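Local coordinates for protein carbohydrate kinase, FGGY (Rhodospirillum rubrum, PDB 3IFR) that probably transfers a phosphate group from ATP to D-xylulose, as a sugar kinase of the FGGY family, at residues Met301-Ala312 / Trp376-Phe387; Ala421-Ala432 / Val462-Pro472. All blocks are in the same frame, centred on the assembly; numbering follows the deposited sequence.

Contact 1: residues Met301-Ala312 / Trp376-Phe387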
loop_
_atom_site.group_PDB
_atom_site.type_symbol
_atom_site.label_atom_id
_atom_site.label_comp_id
_atom_site.label_asym_id
_atom_site.label_seq_id
_atom_site.Cartn_x
_atom_site.Cartn_y
_atom_site.Cartn_z
HETATM N N MSE A 301 2.320 -8.871 -3.316
HETATM C CA MSE A 301 2.061 -10.092 -4.050
HETATM C C MSE A 301 0.600 -10.254 -4.397
HETATM O O MSE A 301 -0.290 -10.175 -3.540
HETATM C CB MSE A 301 2.539 -11.308 -3.318
HETATM C CG MSE A 301 4.022 -11.463 -3.302
HETATM SE SE MSE A 301 4.315 -12.281 -1.555
HETATM C CE MSE A 301 2.606 -13.410 -1.602
ATOM N N ALA A 302 0.367 -10.523 -5.665
ATOM C CA ALA A 302 -0.973 -10.504 -6.185
ATOM C C ALA A 302 -1.907 -11.488 -5.453
ATOM O O ALA A 302 -3.034 -11.127 -5.102
ATOM C CB ALA A 302 -0.938 -10.775 -7.640
ATOM N N ALA A 303 -1.475 -12.714 -5.200
ATOM C CA ALA A 303 -2.433 -13.663 -4.638
ATOM C C ALA A 303 -2.008 -14.081 -3.253
ATOM O O ALA A 303 -1.046 -14.827 -3.114
ATOM C CB ALA A 303 -2.584 -14.882 -5.536
ATOM N N THR A 304 -2.723 -13.608 -2.230
ATOM C CA THR A 304 -2.408 -13.915 -0.836
ATOM C C THR A 304 -3.635 -14.421 -0.078
ATOM O O THR A 304 -3.908 -15.628 -0.057
ATOM C CB THR A 304 -1.792 -12.703 -0.135
ATOM O OG1 THR A 304 -0.417 -12.619 -0.491
ATOM C CG2 THR A 304 -1.875 -12.835 1.345
ATOM N N GLY A 305 -4.372 -13.531 0.566
ATOM C CA GLY A 305 -5.608 -13.975 1.186
ATOM C C GLY A 305 -6.591 -14.401 0.100
ATOM O O GLY A 305 -7.417 -15.272 0.313
ATOM N N SER A 306 -6.502 -13.763 -1.067
ATOM C CA SER A 306 -7.324 -14.122 -2.225
ATOM C C SER A 306 -7.080 -15.587 -2.640
ATOM O O SER A 306 -8.013 -16.336 -2.944
ATOM C CB SER A 306 -6.999 -13.196 -3.395
ATOM O OG SER A 306 -5.753 -13.569 -3.954
ATOM N N ALA A 307 -5.825 -16.008 -2.633
ATOM C CA ALA A 307 -5.508 -17.378 -3.028
ATOM C C ALA A 307 -6.023 -18.406 -2.020
ATOM O O ALA A 307 -6.351 -19.538 -2.378
ATOM C CB ALA A 307 -4.021 -17.531 -3.251
ATOM N N LEU A 308 -6.093 -18.008 -0.756
ATOM C CA LEU A 308 -6.636 -18.873 0.279
ATOM C C LEU A 308 -8.160 -18.949 0.173
ATOM O O LEU A 308 -8.751 -20.000 0.408
ATOM C CB LEU A 308 -6.229 -18.387 1.676
ATOM C CG LEU A 308 -4.875 -18.860 2.203
ATOM C CD1 LEU A 308 -3.735 -18.105 1.525
ATOM C CD2 LEU A 308 -4.820 -18.686 3.703
ATOM N N ASN A 309 -8.793 -17.833 -0.155
ATOM C CA ASN A 309 -10.228 -17.821 -0.284
ATOM C C ASN A 309 -10.648 -18.758 -1.434
ATOM O O ASN A 309 -11.548 -19.580 -1.292
ATOM C CB ASN A 309 -10.730 -16.392 -0.508
ATOM C CG ASN A 309 -10.613 -15.531 0.739
ATOM O OD1 ASN A 309 -10.900 -15.984 1.852
ATOM N ND2 ASN A 309 -10.172 -14.286 0.567
ATOM N N TRP A 310 -9.979 -18.608 -2.576
ATOM C CA TRP A 310 -10.120 -19.533 -3.682
ATOM C C TRP A 310 -10.043 -20.962 -3.143
ATOM O O TRP A 310 -10.995 -21.725 -3.230
ATOM C CB TRP A 310 -9.014 -19.271 -4.707
ATOM C CG TRP A 310 -9.005 -20.201 -5.856
ATOM C CD1 TRP A 310 -9.914 -20.256 -6.845
ATOM C CD2 TRP A 310 -8.020 -21.192 -6.155
ATOM N NE1 TRP A 310 -9.573 -21.227 -7.752
ATOM C CE2 TRP A 310 -8.415 -21.825 -7.349
ATOM C CE3 TRP A 310 -6.832 -21.602 -5.538
ATOM C CZ2 TRP A 310 -7.678 -22.861 -7.940
ATOM C CZ3 TRP A 310 -6.098 -22.636 -6.129
ATOM C CH2 TRP A 310 -6.526 -23.249 -7.323
ATOM N N LEU A 311 -8.918 -21.325 -2.555
ATOM C CA LEU A 311 -8.703 -22.725 -2.225
ATOM C C LEU A 311 -9.627 -23.217 -1.121
ATOM O O LEU A 311 -10.012 -24.389 -1.127
ATOM C CB LEU A 311 -7.243 -23.006 -1.881
ATOM C CG LEU A 311 -6.949 -24.493 -1.613
ATOM C CD1 LEU A 311 -7.109 -25.361 -2.881
ATOM C CD2 LEU A 311 -5.595 -24.665 -0.954
ATOM N N ALA A 312 -9.966 -22.345 -0.169
ATOM C CA ALA A 312 -10.894 -22.717 0.893
ATOM C C ALA A 312 -12.256 -23.113 0.309
ATOM O O ALA A 312 -12.925 -24.026 0.814
ATOM C CB ALA A 312 -11.051 -21.593 1.912
ATOM N N TRP A 376 -4.016 -27.422 1.716
ATOM C CA TRP A 376 -4.103 -26.166 2.438
ATOM C C TRP A 376 -2.722 -25.729 2.961
ATOM O O TRP A 376 -2.313 -24.562 2.825
ATOM C CB TRP A 376 -5.062 -26.321 3.607
ATOM C CG TRP A 376 -5.392 -25.038 4.286
ATOM C CD1 TRP A 376 -5.071 -24.694 5.552
ATOM C CD2 TRP A 376 -6.120 -23.929 3.735
ATOM N NE1 TRP A 376 -5.560 -23.446 5.844
ATOM C CE2 TRP A 376 -6.208 -22.950 4.742
ATOM C CE3 TRP A 376 -6.696 -23.661 2.486
ATOM C CZ2 TRP A 376 -6.835 -21.715 4.538
ATOM C CZ3 TRP A 376 -7.327 -22.442 2.287
ATOM C CH2 TRP A 376 -7.402 -21.488 3.311
ATOM N N ARG A 377 -2.011 -26.685 3.537
ATOM C CA ARG A 377 -0.712 -26.403 4.116
ATOM C C ARG A 377 0.279 -25.937 3.076
ATOM O O ARG A 377 0.968 -24.934 3.253
ATOM C CB ARG A 377 -0.156 -27.633 4.823
ATOM C CG ARG A 377 1.245 -27.372 5.364
ATOM C CD ARG A 377 1.513 -28.173 6.595
ATOM N NE ARG A 377 2.655 -27.610 7.288
ATOM C CZ ARG A 377 2.659 -27.241 8.566
ATOM N NH1 ARG A 377 1.565 -27.378 9.319
ATOM N NH2 ARG A 377 3.770 -26.737 9.082
ATOM N N ALA A 378 0.314 -26.667 1.966
ATOM C CA ALA A 378 1.231 -26.372 0.892
ATOM C C ALA A 378 0.989 -24.948 0.440
ATOM O O ALA A 378 1.933 -24.225 0.166
ATOM C CB ALA A 378 1.024 -27.330 -0.259
ATOM N N LEU A 379 -0.272 -24.538 0.365
ATOM C CA LEU A 379 -0.565 -23.163 -0.054
ATOM C C LEU A 379 -0.088 -22.197 1.011
ATOM O O LEU A 379 0.502 -21.160 0.684
ATOM C CB LEU A 379 -2.053 -22.911 -0.339
ATOM C CG LEU A 379 -2.252 -21.428 -0.720
ATOM C CD1 LEU A 379 -1.297 -21.035 -1.841
ATOM C CD2 LEU A 379 -3.702 -21.007 -1.075
ATOM N N LEU A 380 -0.361 -22.530 2.279
ATOM C CA LEU A 380 0.074 -21.684 3.376
ATOM C C LEU A 380 1.592 -21.475 3.310
ATOM O O LEU A 380 2.089 -20.353 3.439
ATOM C CB LEU A 380 -0.295 -22.286 4.721
ATOM C CG LEU A 380 -1.772 -22.239 5.087
ATOM C CD1 LEU A 380 -1.997 -22.475 6.581
ATOM C CD2 LEU A 380 -2.354 -20.937 4.651
ATOM N N GLU A 381 2.307 -22.568 3.074
ATOM C CA GLU A 381 3.744 -22.561 3.088
ATOM C C GLU A 381 4.265 -21.823 1.874
ATOM O O GLU A 381 5.228 -21.039 1.975
ATOM C CB GLU A 381 4.252 -23.987 3.110
ATOM C CG GLU A 381 3.971 -24.684 4.435
ATOM C CD GLU A 381 4.455 -26.102 4.469
ATOM O OE1 GLU A 381 4.689 -26.657 3.359
ATOM O OE2 GLU A 381 4.629 -26.657 5.595
ATOM N N ALA A 382 3.638 -22.059 0.718
ATOM C CA ALA A 382 4.026 -21.334 -0.490
ATOM C C ALA A 382 3.909 -19.800 -0.293
ATOM O O ALA A 382 4.810 -19.044 -0.659
ATOM C CB ALA A 382 3.241 -21.825 -1.734
ATOM N N VAL A 383 2.817 -19.333 0.288
ATOM C CA VAL A 383 2.686 -17.894 0.463
ATOM C C VAL A 383 3.812 -17.393 1.335
ATOM O O VAL A 383 4.438 -16.385 1.007
ATOM C CB VAL A 383 1.300 -17.479 1.012
ATOM C CG1 VAL A 383 1.321 -16.071 1.616
ATOM C CG2 VAL A 383 0.305 -17.565 -0.087
ATOM N N ALA A 384 4.083 -18.105 2.428
ATOM C CA ALA A 384 5.211 -17.777 3.324
ATOM C C ALA A 384 6.495 -17.683 2.540
ATOM O O ALA A 384 7.264 -16.735 2.680
ATOM C CB ALA A 384 5.377 -18.836 4.387
ATOM N N LEU A 385 6.720 -18.698 1.724
ATOM C CA LEU A 385 7.915 -18.793 0.916
ATOM C C LEU A 385 8.116 -17.623 -0.026
ATOM O O LEU A 385 9.257 -17.181 -0.248
ATOM C CB LEU A 385 7.846 -20.059 0.089
ATOM C CG LEU A 385 8.759 -21.215 0.453
ATOM C CD1 LEU A 385 9.401 -21.061 1.822
ATOM C CD2 LEU A 385 7.908 -22.465 0.319
ATOM N N ALA A 386 7.026 -17.137 -0.597
ATOM C CA ALA A 386 7.094 -15.965 -1.469
ATOM C C ALA A 386 7.458 -14.745 -0.644
ATOM O O ALA A 386 8.164 -13.855 -1.124
ATOM C CB ALA A 386 5.790 -15.718 -2.197
ATOM N N PHE A 387 6.942 -14.687 0.579
ATOM C CA PHE A 387 7.318 -13.614 1.482
ATOM C C PHE A 387 8.815 -13.692 1.787
ATOM O O PHE A 387 9.510 -12.695 1.790
ATOM C CB PHE A 387 6.480 -13.657 2.772
ATOM C CG PHE A 387 5.275 -12.777 2.725
ATOM C CD1 PHE A 387 5.413 -11.426 2.524
ATOM C CD2 PHE A 387 3.989 -13.307 2.863
ATOM C CE1 PHE A 387 4.314 -10.599 2.481
ATOM C CE2 PHE A 387 2.882 -12.477 2.826
ATOM C CZ PHE A 387 3.055 -11.115 2.636
#

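Contact 2: residues Ala421-Ala432 / Val462-Pro472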
loop_
_atom_site.group_PDB
_atom_site.type_symbol
_atom_site.label_atom_id
_atom_site.label_comp_id
_atom_site.label_asym_id
_atom_site.label_seq_id
_atom_site.Cartn_x
_atom_site.Cartn_y
_atom_site.Cartn_z
ATOM N N ALA A 421 6.840 -17.766 10.625
ATOM C CA ALA A 421 8.007 -17.603 11.447
ATOM C C ALA A 421 9.008 -18.721 11.224
ATOM O O ALA A 421 10.215 -18.452 11.137
ATOM C CB ALA A 421 7.627 -17.512 12.899
ATOM N N ASP A 422 8.517 -19.963 11.150
ATOM C CA ASP A 422 9.409 -21.115 10.939
ATOM C C ASP A 422 10.114 -21.064 9.577
ATOM O O ASP A 422 11.184 -21.681 9.378
ATOM C CB ASP A 422 8.676 -22.454 11.043
ATOM C CG ASP A 422 8.288 -22.817 12.471
ATOM O OD1 ASP A 422 8.891 -22.267 13.412
ATOM O OD2 ASP A 422 7.366 -23.661 12.630
ATOM N N VAL A 423 9.521 -20.330 8.648
ATOM C CA VAL A 423 10.086 -20.258 7.290
ATOM C C VAL A 423 11.097 -19.112 7.226
ATOM O O VAL A 423 12.157 -19.177 6.581
ATOM C CB VAL A 423 8.982 -20.014 6.252
ATOM C CG1 VAL A 423 9.540 -19.292 5.045
ATOM C CG2 VAL A 423 8.285 -21.338 5.896
ATOM N N LEU A 424 10.729 -18.053 7.924
ATOM C CA LEU A 424 11.522 -16.873 7.941
ATOM C C LEU A 424 12.662 -17.119 8.923
ATOM O O LEU A 424 13.775 -16.668 8.716
ATOM C CB LEU A 424 10.649 -15.725 8.426
ATOM C CG LEU A 424 11.240 -14.350 8.229
ATOM C CD1 LEU A 424 11.160 -14.019 6.758
ATOM C CD2 LEU A 424 10.447 -13.351 9.098
ATOM N N GLN A 425 12.377 -17.805 10.022
ATOM C CA GLN A 425 13.438 -18.097 10.978
ATOM C C GLN A 425 13.847 -16.756 11.602
ATOM O O GLN A 425 15.031 -16.473 11.847
ATOM C CB GLN A 425 14.575 -18.762 10.205
ATOM C CG GLN A 425 15.104 -20.152 10.649
ATOM C CD GLN A 425 14.303 -20.930 11.681
ATOM O OE1 GLN A 425 13.272 -21.525 11.395
ATOM N NE2 GLN A 425 14.848 -21.008 12.869
ATOM N N ARG A 426 12.843 -15.920 11.845
ATOM C CA ARG A 426 12.994 -14.763 12.718
ATOM C C ARG A 426 11.708 -14.544 13.465
ATOM O O ARG A 426 10.660 -14.964 13.013
ATOM C CB ARG A 426 13.386 -13.523 11.933
ATOM C CG ARG A 426 14.893 -13.384 11.820
ATOM C CD ARG A 426 15.261 -12.835 10.471
ATOM N NE ARG A 426 16.709 -12.714 10.227
ATOM C CZ ARG A 426 17.632 -13.560 10.679
ATOM N NH1 ARG A 426 17.293 -14.606 11.424
ATOM N NH2 ARG A 426 18.904 -13.359 10.373
ATOM N N PRO A 427 11.783 -13.927 14.652
ATOM C CA PRO A 427 10.539 -13.702 15.388
ATOM C C PRO A 427 9.587 -12.808 14.601
ATOM O O PRO A 427 10.067 -11.894 13.926
ATOM C CB PRO A 427 11.027 -12.998 16.670
ATOM C CG PRO A 427 12.460 -13.468 16.835
ATOM C CD PRO A 427 12.963 -13.484 15.414
ATOM N N VAL A 428 8.282 -13.078 14.647
ATOM C CA VAL A 428 7.343 -12.246 13.918
ATOM C C VAL A 428 6.386 -11.586 14.914
ATOM O O VAL A 428 5.689 -12.283 15.640
ATOM C CB VAL A 428 6.516 -13.056 12.871
ATOM C CG1 VAL A 428 5.494 -12.170 12.236
ATOM C CG2 VAL A 428 7.397 -13.744 11.797
ATOM N N GLN A 429 6.341 -10.261 14.963
ATOM C CA GLN A 429 5.410 -9.583 15.880
ATOM C C GLN A 429 4.053 -9.359 15.216
ATOM O O GLN A 429 3.948 -8.549 14.295
ATOM C CB GLN A 429 5.975 -8.232 16.317
ATOM C CG GLN A 429 4.974 -7.368 17.145
ATOM C CD GLN A 429 4.743 -7.933 18.545
ATOM O OE1 GLN A 429 5.590 -7.774 19.432
ATOM N NE2 GLN A 429 3.603 -8.615 18.739
ATOM N N LEU A 430 3.028 -10.083 15.663
ATOM C CA LEU A 430 1.675 -9.925 15.134
ATOM C C LEU A 430 1.041 -8.663 15.735
ATOM O O LEU A 430 1.345 -8.287 16.874
ATOM C CB LEU A 430 0.794 -11.130 15.472
ATOM C CG LEU A 430 1.165 -12.508 14.939
ATOM C CD1 LEU A 430 -0.002 -13.518 15.220
ATOM C CD2 LEU A 430 1.522 -12.424 13.420
ATOM N N LEU A 431 0.186 -8.009 14.956
ATOM C CA LEU A 431 -0.537 -6.832 15.418
ATOM C C LEU A 431 -1.826 -6.669 14.618
ATOM O O LEU A 431 -1.989 -7.219 13.524
ATOM C CB LEU A 431 0.317 -5.582 15.266
ATOM C CG LEU A 431 0.584 -5.259 13.800
ATOM C CD1 LEU A 431 -0.149 -3.991 13.407
ATOM C CD2 LEU A 431 2.078 -5.092 13.552
ATOM N N ALA A 432 -2.762 -5.936 15.186
ATOM C CA ALA A 432 -3.978 -5.613 14.452
ATOM C C ALA A 432 -4.021 -4.113 14.240
ATOM O O ALA A 432 -3.749 -3.329 15.156
ATOM C CB ALA A 432 -5.204 -6.080 15.217
ATOM N N VAL A 462 -2.160 1.043 18.155
ATOM C CA VAL A 462 -2.546 -0.214 17.579
ATOM C C VAL A 462 -2.489 -1.374 18.545
ATOM O O VAL A 462 -1.919 -1.304 19.593
ATOM C CB VAL A 462 -1.828 -0.530 16.284
ATOM C CG1 VAL A 462 -1.887 0.614 15.375
ATOM C CG2 VAL A 462 -0.461 -0.930 16.556
ATOM N N ARG A 463 -3.121 -2.438 18.126
ATOM C CA ARG A 463 -3.345 -3.634 18.888
ATOM C C ARG A 463 -2.211 -4.610 18.633
ATOM O O ARG A 463 -2.380 -5.572 17.929
ATOM C CB ARG A 463 -4.655 -4.189 18.371
ATOM C CG ARG A 463 -5.396 -5.199 19.162
ATOM C CD ARG A 463 -6.866 -5.218 18.695
ATOM N NE ARG A 463 -7.487 -3.924 18.926
ATOM C CZ ARG A 463 -8.264 -3.632 19.972
ATOM N NH1 ARG A 463 -8.560 -4.555 20.865
ATOM N NH2 ARG A 463 -8.771 -2.421 20.115
ATOM N N THR A 464 -1.058 -4.343 19.216
ATOM C CA THR A 464 0.069 -5.231 19.152
ATOM C C THR A 464 -0.244 -6.518 19.884
ATOM O O THR A 464 -0.829 -6.527 20.925
ATOM C CB THR A 464 1.263 -4.582 19.755
ATOM O OG1 THR A 464 2.411 -5.403 19.552
ATOM C CG2 THR A 464 1.044 -4.442 21.168
ATOM N N GLY A 465 0.113 -7.633 19.312
ATOM C CA GLY A 465 -0.293 -8.886 19.885
ATOM C C GLY A 465 0.799 -9.862 20.141
ATOM O O GLY A 465 1.787 -9.526 20.678
ATOM N N GLU A 466 0.583 -11.094 19.778
ATOM C CA GLU A 466 1.537 -12.125 20.096
ATOM C C GLU A 466 2.785 -12.045 19.227
ATOM O O GLU A 466 2.691 -11.922 17.999
ATOM C CB GLU A 466 0.890 -13.495 19.979
ATOM C CG GLU A 466 1.849 -14.644 20.197
ATOM C CD GLU A 466 1.164 -16.021 20.103
ATOM O OE1 GLU A 466 -0.029 -16.098 19.776
ATOM O OE2 GLU A 466 1.838 -17.044 20.293
ATOM N N LYS A 467 3.947 -12.157 19.863
ATOM C CA LYS A 467 5.198 -12.270 19.150
ATOM C C LYS A 467 5.558 -13.730 19.025
ATOM O O LYS A 467 5.752 -14.397 20.006
ATOM C CB LYS A 467 6.314 -11.491 19.865
ATOM C CG LYS A 467 7.667 -11.561 19.200
ATOM C CD LYS A 467 8.607 -10.468 19.718
ATOM C CE LYS A 467 9.971 -10.622 19.161
ATOM N NZ LYS A 467 10.843 -9.433 19.377
ATOM N N ILE A 468 5.670 -14.227 17.804
ATOM C CA ILE A 468 5.802 -15.663 17.646
ATOM C C ILE A 468 7.246 -16.016 17.400
ATOM O O ILE A 468 7.841 -15.403 16.560
ATOM C CB ILE A 468 4.950 -16.161 16.442
ATOM C CG1 ILE A 468 3.461 -16.037 16.758
ATOM C CG2 ILE A 468 5.322 -17.589 16.091
ATOM C CD1 ILE A 468 2.590 -16.458 15.619
ATOM N N THR A 469 7.838 -16.961 18.136
ATOM C CA THR A 469 9.227 -17.353 17.816
ATOM C C THR A 469 9.309 -18.599 16.913
ATOM O O THR A 469 8.536 -19.544 17.034
ATOM C CB THR A 469 10.134 -17.603 19.055
ATOM O OG1 THR A 469 9.568 -18.654 19.854
ATOM C CG2 THR A 469 10.334 -16.369 19.869
ATOM N N PRO A 470 10.263 -18.593 16.006
ATOM C CA PRO A 470 10.376 -19.748 15.122
ATOM C C PRO A 470 10.851 -20.985 15.910
ATOM O O PRO A 470 11.413 -20.889 16.997
ATOM C CB PRO A 470 11.454 -19.320 14.131
ATOM C CG PRO A 470 11.577 -17.781 14.303
ATOM C CD PRO A 470 11.231 -17.530 15.709
ATOM N N ASP A 471 10.617 -22.153 15.364
ATOM C CA ASP A 471 11.278 -23.317 15.876
ATOM C C ASP A 471 12.497 -23.633 15.006
ATOM O O ASP A 471 12.365 -23.968 13.819
ATOM C CB ASP A 471 10.305 -24.486 15.924
ATOM C CG ASP A 471 11.001 -25.796 16.130
ATOM O OD1 ASP A 471 12.269 -25.848 16.095
ATOM O OD2 ASP A 471 10.252 -26.779 16.333
ATOM N N PRO A 472 13.700 -23.516 15.593
ATOM C CA PRO A 472 14.915 -23.581 14.793
ATOM C C PRO A 472 15.085 -24.932 14.160
ATOM O O PRO A 472 15.794 -25.020 13.180
ATOM C CB PRO A 472 16.018 -23.330 15.834
ATOM C CG PRO A 472 15.317 -22.508 16.876
ATOM C CD PRO A 472 14.014 -23.242 17.003
HETATM O O HOH W 1 4.853 -8.790 22.183
#

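Contact 1: residues Met301-Ala312 / Trp376-Phe387
The carbonyl oxygen of Leu308 has two neighbours: Ala312 N of its own helix, which gives it a hydrogen bond of 2.7 Å, and the edge of the Trp376 indole, nearly in plane, with CZ3 3.4 Å from Leu308 O. It lies within a nearly antiparallel helix pair, 305-312 against 376-387, whose segment axes lie 10.6 Å apart at 171°. Trp376 turns CG away from its backbone N (chi1 -171°), which lays the six-membered ring against helix 305-312, where Leu311 CD2 and Ala312 CB also meet it; NE1 hydrogen-bonds to Asp328 OD1. Leu308 is a knob in a hole formed by Trp376, Leu379, Leu380 and Val383, tight where its CD2 lies 3.5 Å from Leu380 CD2. Just before the helix begins, the selenium of Met301 (a selenomethionine) sits over the centre of the Phe387 ring, SE to centroid 4.2 Å and 7° off the normal. This Met-aromatic contact is flanked by Ala386 CB, 3.8 Å from SE. No hydrogen bond spans the two segments, so cohesion here rests on buried apolar packing, while backbone bonding runs mainly along each helix, and at the start of 305-312 to Gly266 and Gly267.

Contact 2: residues Ala421-Ala432 / Val462-Pro472
A beta bulge interrupts the antiparallel ladder between strands 428-432 and 463-468, a pairing that completes one edge of the C-terminal-domain sheet. Val428 and Ile468 form a hydrogen-bonded pair, with Ile468 N 2.9 Å from Val428 O, as do Ala432 and Arg463; between them Gly465 and Glu466 together face Leu430. Leu430 N bonds Glu466 O, and Leu430 O accepts from Gly465 N at 2.8 Å. The Gln429 amide ties the bulge from the side: the chain bends at chi2 (71°), bringing NE2 2.8 Å from Gly465 O, above that carbonyl's plane, and 2.9 Å from Leu430 O. A leucine in place of Gln429 would probably leave Gly465 O without its amide donor and the bulge less firmly fixed. Past the ladder, Asp471 N makes a nearly straight bond (175°) to Asp422 OD1 at 2.6 Å, while the Pro470 ring rests on the helix end and the turn after it, CB against Ala421 O and CG 3.2 Å from Arg426 O. Leu430 CD1 and Ile468 CD1 meet at 3.9 Å, and both side chains reach Met417 of helix 414-424. Strand 428-432 is bonded on its other side to strand 403-407, and helix 475-496 adjoins Asp422 through Tyr478.

How the contacts relate
The two contacts illustrate how helix packing and strand pairing combine in one alpha/beta domain. Contact 1 closes before contact 2 opens along the chain, and their centres lie about 18 Å apart. Contact 1 reaches the six-stranded mixed sheet through Met301, at the end of outermost strand 298-301; contact 2 includes the opposite outermost strand, 463-468. Helix 414-424 joins them, since its Trp416 touches Leu308 and Val383 of contact 1 and its last turn belongs to contact 2. Direct packing occurs where Leu385 CD1 lies 3.7 Å from Val423 CG1. In the C-terminal, actin-like ATPase-clan domain of this kinase, the two are thus linked through helix 414-424, contact 1 in the buried interior and contact 2 at the partly exposed sheet edge.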